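Local structure of alpha-1,6-mannanase (Bacteroides thetaiotaomicron, 4V1S) at residues N344-K349 and E359-P364; T48-T53 and V379-Y384. The protein probably hydrolyses alpha-1,6-mannosidic linkages, as a glycoside hydrolase family 76 alpha-mannanase homologue of a gut symbiont that uses polysaccharides. One frame throughout, in Å; residues are numbered along the deposited sequence. Where two conformers were deposited one is given.

Contact 1 of 2, residues N344-K349 and E359-P364; sequences NFIHNK and EHWGTP
I346 and W361 meet where the last turns of helix 334-350 face the loop that follows it. From CB the I346 chain runs through CG1, anti to the carbonyl carbon (chi1 -64°), to CD1, the one atom of the residue that reaches the indole; the other branch, CG2, leads off to Y384, 3.5 Å from its OH. CD1 lies over one face of the six-membered ring in a CH-pi contact, 3.6 Å from its centroid and shifted a little toward CH2, its nearest atom at 3.5 Å.

F345, the residue before it in the helix, reaches the loop with its ring. CE2 comes within 3.3 Å of the W361 carbonyl O, near the ring plane, and CZ lies 4.1 Å from P364 CD, also at the edge. K349 CB rests on one face of the same phenyl ring. K349 meets the proline, its carbonyl O 3.5 Å from P364 CA in a CA-H...O contact and the two CB atoms 4.1 Å apart, while the lysine chain bends away. Across the two segments no hydrogen bond forms; the contact rests on van der Waals and CH contacts, and a backbone hydrogen bond between K349 and T365 follows.

In the (alpha/alpha)6 barrel of GH76 enzymes, W361 packs this loop back on late helices: F317 and I320 of 313-330, L350 of 334-350, V379 and M383 of 374-394.

Contact 2 of 2, residues T48-T53 and V379-Y384; sequences TWCKET and VAAYMY
W49 and Y384 are brought together by matching first torsions: in both, CG stands anti to the carbonyl carbon (chi1 -65° and -62°), and the two side chains cross at about a right angle. W49 CB sits over one face of the phenol, 4.0 Å from its centroid, and the indole then turns its edge to the same ring in an offset edge-to-face pair. The planes stand at 77°, with W49 CE3 3.7 Å from Y384 CE1. On the opposite face lies the carbonyl O of A380, one turn back on the tyrosine's own helix. The Y384 hydroxyl is hydrogen-bonded to the hydroxyl of Y357.

T53 meets the rim. Its OG1 lies in the plane of the phenol, 3.3 Å from Y384 CE2, and donates a 2.7 Å hydrogen bond to W49 O, which holds the hydroxyl at the tyrosine edge; T53 N reaches the same carbonyl from the opposite face of its plane.

Nearer the backbones, C50 CB is 3.7 Å from Y384 CB, and T53 CG2 packs on A381 CB at 4.0 Å. The short side chains of C50 and A381 are consistent with the 8.2 Å approach of the axes of the two helical segments, which run nearly antiparallel. An alanine in place of Y384 would probably open a gap beside W49 and T53 and leave the Y357 hydroxyl without its phenol partner.

An early and the last helix of the (alpha/alpha)6 barrel, 46-61 and 374-394, thus meet, with C50 touching T90 of helix 81-97, helix 334-350 meeting W49 through N344, and helix 313-330 packed on M383.

Contact 1 and contact 2 lie on the same side of the chain's centre, their own centres about 13 Å apart. Helix 46-61 comes early in the chain, followed much later by helix 334-350, the loop of 359-364 and helix 374-394, so both segments of contact 1 fall between the two of contact 2. The sites touch directly: the H347 ring stacks on W49, H347 CA lies 3.1 Å from Y384 OH, and W361 CH2 lies 3.8 Å from M383 CG. Contact 2 joins helix 46-61, the first long helix, to helix 374-394, the last of the (alpha/alpha)6 barrel, while contact 1 folds the connecting loop back over helix 334-350, making one continuous packed region.

Contact 1 of 2, residues N344-K349 and E359-P364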
# COMPACT_ATOMS: atom_id res chain seq x y z
N ASN A 344 1.80 -18.34 -1.37
CA ASN A 344 1.32 -19.66 -1.80
C ASN A 344 -0.06 -19.94 -1.28
O ASN A 344 -0.90 -20.47 -1.98
CB ASN A 344 2.31 -20.76 -1.37
CG ASN A 344 3.65 -20.70 -2.12
OD1 ASN A 344 3.79 -20.03 -3.14
ND2 ASN A 344 4.63 -21.40 -1.62
N PHE A 345 -0.31 -19.56 -0.02
CA PHE A 345 -1.62 -19.72 0.58
C PHE A 345 -2.69 -18.93 -0.17
O PHE A 345 -3.78 -19.41 -0.41
CB PHE A 345 -1.58 -19.32 2.06
CG PHE A 345 -2.91 -19.44 2.76
CD1 PHE A 345 -3.32 -20.62 3.28
CD2 PHE A 345 -3.73 -18.31 2.89
CE1 PHE A 345 -4.54 -20.72 3.95
CE2 PHE A 345 -4.96 -18.40 3.52
CZ PHE A 345 -5.35 -19.62 4.07
N ILE A 346 -2.39 -17.69 -0.52
CA ILE A 346 -3.32 -16.90 -1.31
C ILE A 346 -3.74 -17.66 -2.57
O ILE A 346 -4.92 -17.80 -2.86
CB ILE A 346 -2.72 -15.52 -1.67
CG1 ILE A 346 -2.48 -14.70 -0.39
CG2 ILE A 346 -3.66 -14.76 -2.60
CD1 ILE A 346 -1.59 -13.51 -0.66
N HIS A 347 -2.79 -18.16 -3.32
CA HIS A 347 -3.10 -18.88 -4.58
C HIS A 347 -3.80 -20.22 -4.35
O HIS A 347 -4.77 -20.56 -5.03
CB HIS A 347 -1.82 -19.09 -5.35
CG HIS A 347 -2.04 -19.63 -6.73
ND1 HIS A 347 -1.86 -20.96 -7.04
CD2 HIS A 347 -2.48 -19.03 -7.86
CE1 HIS A 347 -2.14 -21.14 -8.32
NE2 HIS A 347 -2.50 -19.99 -8.84
N ASN A 348 -3.25 -20.99 -3.44
CA ASN A 348 -3.67 -22.37 -3.22
C ASN A 348 -4.95 -22.52 -2.42
O ASN A 348 -5.69 -23.48 -2.61
CB ASN A 348 -2.50 -23.16 -2.61
CG ASN A 348 -1.28 -23.22 -3.54
OD1 ASN A 348 -1.36 -22.97 -4.77
ND2 ASN A 348 -0.13 -23.52 -2.95
N LYS A 349 -5.22 -21.57 -1.53
CA LYS A 349 -6.37 -21.66 -0.62
C LYS A 349 -7.41 -20.55 -0.74
O LYS A 349 -8.60 -20.77 -0.44
CB LYS A 349 -5.88 -21.75 0.82
CG LYS A 349 -5.10 -23.01 1.11
CD LYS A 349 -6.02 -24.22 0.99
CE LYS A 349 -5.33 -25.55 1.24
NZ LYS A 349 -6.35 -26.65 1.21
N GLU A 359 -12.22 -10.93 0.27
CA GLU A 359 -11.78 -9.75 0.99
C GLU A 359 -10.72 -10.06 2.06
O GLU A 359 -9.72 -9.33 2.17
CB GLU A 359 -12.97 -9.09 1.66
CG GLU A 359 -12.63 -7.88 2.49
CD GLU A 359 -13.83 -7.00 2.82
OE1 GLU A 359 -15.00 -7.44 2.67
OE2 GLU A 359 -13.61 -5.86 3.26
N HIS A 360 -10.93 -11.15 2.79
CA HIS A 360 -10.12 -11.48 3.97
C HIS A 360 -9.18 -12.66 3.65
O HIS A 360 -9.53 -13.55 2.86
CB HIS A 360 -11.08 -11.78 5.13
CG HIS A 360 -10.44 -11.78 6.49
ND1 HIS A 360 -10.48 -10.70 7.35
CD2 HIS A 360 -9.82 -12.78 7.17
CE1 HIS A 360 -9.88 -11.02 8.48
NE2 HIS A 360 -9.48 -12.28 8.39
N TRP A 361 -7.97 -12.65 4.23
CA TRP A 361 -6.97 -13.66 3.93
C TRP A 361 -6.82 -14.76 4.98
O TRP A 361 -5.94 -15.61 4.88
CB TRP A 361 -5.62 -13.00 3.68
CG TRP A 361 -5.45 -12.32 2.34
CD1 TRP A 361 -6.38 -12.17 1.35
CD2 TRP A 361 -4.27 -11.66 1.90
NE1 TRP A 361 -5.83 -11.50 0.28
CE2 TRP A 361 -4.53 -11.16 0.60
CE3 TRP A 361 -3.02 -11.43 2.48
CZ2 TRP A 361 -3.58 -10.44 -0.12
CZ3 TRP A 361 -2.07 -10.71 1.76
CH2 TRP A 361 -2.35 -10.23 0.45
N GLY A 362 -7.73 -14.79 5.95
CA GLY A 362 -7.57 -15.67 7.11
C GLY A 362 -8.01 -17.11 6.92
O GLY A 362 -7.51 -18.00 7.60
N THR A 363 -8.96 -17.36 6.01
CA THR A 363 -9.62 -18.67 5.94
C THR A 363 -9.74 -19.15 4.48
O THR A 363 -10.08 -18.36 3.60
CB THR A 363 -10.99 -18.63 6.62
OG1 THR A 363 -11.84 -17.72 5.94
CG2 THR A 363 -10.90 -18.16 8.03
N PRO A 364 -9.46 -20.43 4.23
CA PRO A 364 -9.60 -20.92 2.86
C PRO A 364 -10.98 -20.69 2.28
O PRO A 364 -12.00 -20.75 3.00
CB PRO A 364 -9.29 -22.41 2.97
CG PRO A 364 -8.42 -22.52 4.17
CD PRO A 364 -8.89 -21.46 5.12

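Contact 2 of 2, residues T48-T53 and V379-Y384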
# COMPACT_ATOMS: atom_id res chain seq x y z
N THR A 48 3.28 -16.11 -13.92
CA THR A 48 2.05 -16.58 -14.56
C THR A 48 0.82 -16.36 -13.69
O THR A 48 -0.21 -15.92 -14.15
CB THR A 48 2.16 -18.06 -14.99
OG1 THR A 48 3.15 -18.11 -16.02
CG2 THR A 48 0.87 -18.57 -15.52
N TRP A 49 0.94 -16.62 -12.40
CA TRP A 49 -0.17 -16.40 -11.50
C TRP A 49 -0.60 -14.95 -11.55
O TRP A 49 -1.78 -14.67 -11.55
CB TRP A 49 0.18 -16.76 -10.06
CG TRP A 49 0.46 -18.20 -9.82
CD1 TRP A 49 0.38 -19.21 -10.72
CD2 TRP A 49 0.87 -18.78 -8.58
NE1 TRP A 49 0.74 -20.41 -10.11
CE2 TRP A 49 1.03 -20.17 -8.80
CE3 TRP A 49 1.08 -18.27 -7.30
CZ2 TRP A 49 1.41 -21.05 -7.77
CZ3 TRP A 49 1.48 -19.15 -6.28
CH2 TRP A 49 1.64 -20.52 -6.53
N CYS A 50 0.37 -14.05 -11.63
CA CYS A 50 0.05 -12.63 -11.71
C CYS A 50 -0.70 -12.32 -12.99
O CYS A 50 -1.75 -11.72 -12.95
CB CYS A 50 1.31 -11.78 -11.63
SG CYS A 50 1.01 -10.00 -11.74
N LYS A 51 -0.17 -12.78 -14.12
CA LYS A 51 -0.84 -12.54 -15.41
C LYS A 51 -2.25 -13.15 -15.43
O LYS A 51 -3.18 -12.57 -15.95
CB LYS A 51 0.03 -13.03 -16.57
CG LYS A 51 1.28 -12.17 -16.72
CD LYS A 51 2.38 -12.83 -17.53
CE LYS A 51 1.78 -13.70 -18.63
NZ LYS A 51 1.13 -12.86 -19.66
N GLU A 52 -2.39 -14.33 -14.86
CA GLU A 52 -3.70 -14.95 -14.75
C GLU A 52 -4.69 -14.06 -14.00
O GLU A 52 -5.85 -13.90 -14.41
CB GLU A 52 -3.57 -16.32 -14.11
CG GLU A 52 -2.97 -17.36 -15.05
CD GLU A 52 -2.70 -18.70 -14.38
OE1 GLU A 52 -2.68 -18.78 -13.13
OE2 GLU A 52 -2.48 -19.71 -15.10
N THR A 53 -4.24 -13.55 -12.86
CA THR A 53 -5.07 -12.73 -12.01
C THR A 53 -5.49 -11.45 -12.75
O THR A 53 -6.65 -11.08 -12.73
CB THR A 53 -4.34 -12.38 -10.73
OG1 THR A 53 -3.77 -13.57 -10.15
CG2 THR A 53 -5.27 -11.74 -9.77
N VAL A 379 -4.75 -6.64 -5.10
CA VAL A 379 -3.70 -6.86 -4.10
C VAL A 379 -3.06 -8.23 -4.31
O VAL A 379 -1.87 -8.38 -4.13
CB VAL A 379 -4.19 -6.64 -2.69
CG1 VAL A 379 -5.31 -7.60 -2.30
CG2 VAL A 379 -3.05 -6.71 -1.71
N ALA A 380 -3.85 -9.24 -4.69
CA ALA A 380 -3.28 -10.56 -4.99
C ALA A 380 -2.32 -10.51 -6.18
O ALA A 380 -1.23 -11.03 -6.12
CB ALA A 380 -4.37 -11.58 -5.22
N ALA A 381 -2.72 -9.82 -7.25
CA ALA A 381 -1.85 -9.66 -8.39
C ALA A 381 -0.53 -9.01 -7.99
O ALA A 381 0.54 -9.43 -8.44
CB ALA A 381 -2.55 -8.85 -9.47
N TYR A 382 -0.61 -7.98 -7.14
CA TYR A 382 0.57 -7.29 -6.67
C TYR A 382 1.51 -8.24 -5.91
O TYR A 382 2.72 -8.31 -6.20
CB TYR A 382 0.16 -6.09 -5.83
CG TYR A 382 1.28 -5.41 -5.07
CD1 TYR A 382 2.45 -5.05 -5.70
CD2 TYR A 382 1.13 -5.09 -3.72
CE1 TYR A 382 3.49 -4.41 -5.00
CE2 TYR A 382 2.15 -4.48 -3.01
CZ TYR A 382 3.33 -4.12 -3.64
OH TYR A 382 4.32 -3.53 -2.90
N MET A 383 0.95 -9.03 -5.00
CA MET A 383 1.75 -10.03 -4.28
C MET A 383 2.41 -11.03 -5.22
O MET A 383 3.59 -11.38 -5.06
CB MET A 383 0.91 -10.76 -3.28
CG MET A 383 0.50 -9.89 -2.11
SD MET A 383 1.83 -9.31 -1.04
CE MET A 383 2.21 -7.73 -1.75
N TYR A 384 1.68 -11.45 -6.24
CA TYR A 384 2.29 -12.41 -7.18
C TYR A 384 3.46 -11.81 -7.93
O TYR A 384 4.44 -12.50 -8.18
CB TYR A 384 1.26 -13.01 -8.15
CG TYR A 384 0.16 -13.81 -7.52
CD1 TYR A 384 0.40 -14.62 -6.40
CD2 TYR A 384 -1.14 -13.76 -8.02
CE1 TYR A 384 -0.64 -15.30 -5.79
CE2 TYR A 384 -2.19 -14.51 -7.46
CZ TYR A 384 -1.92 -15.28 -6.34
OH TYR A 384 -2.92 -16.00 -5.76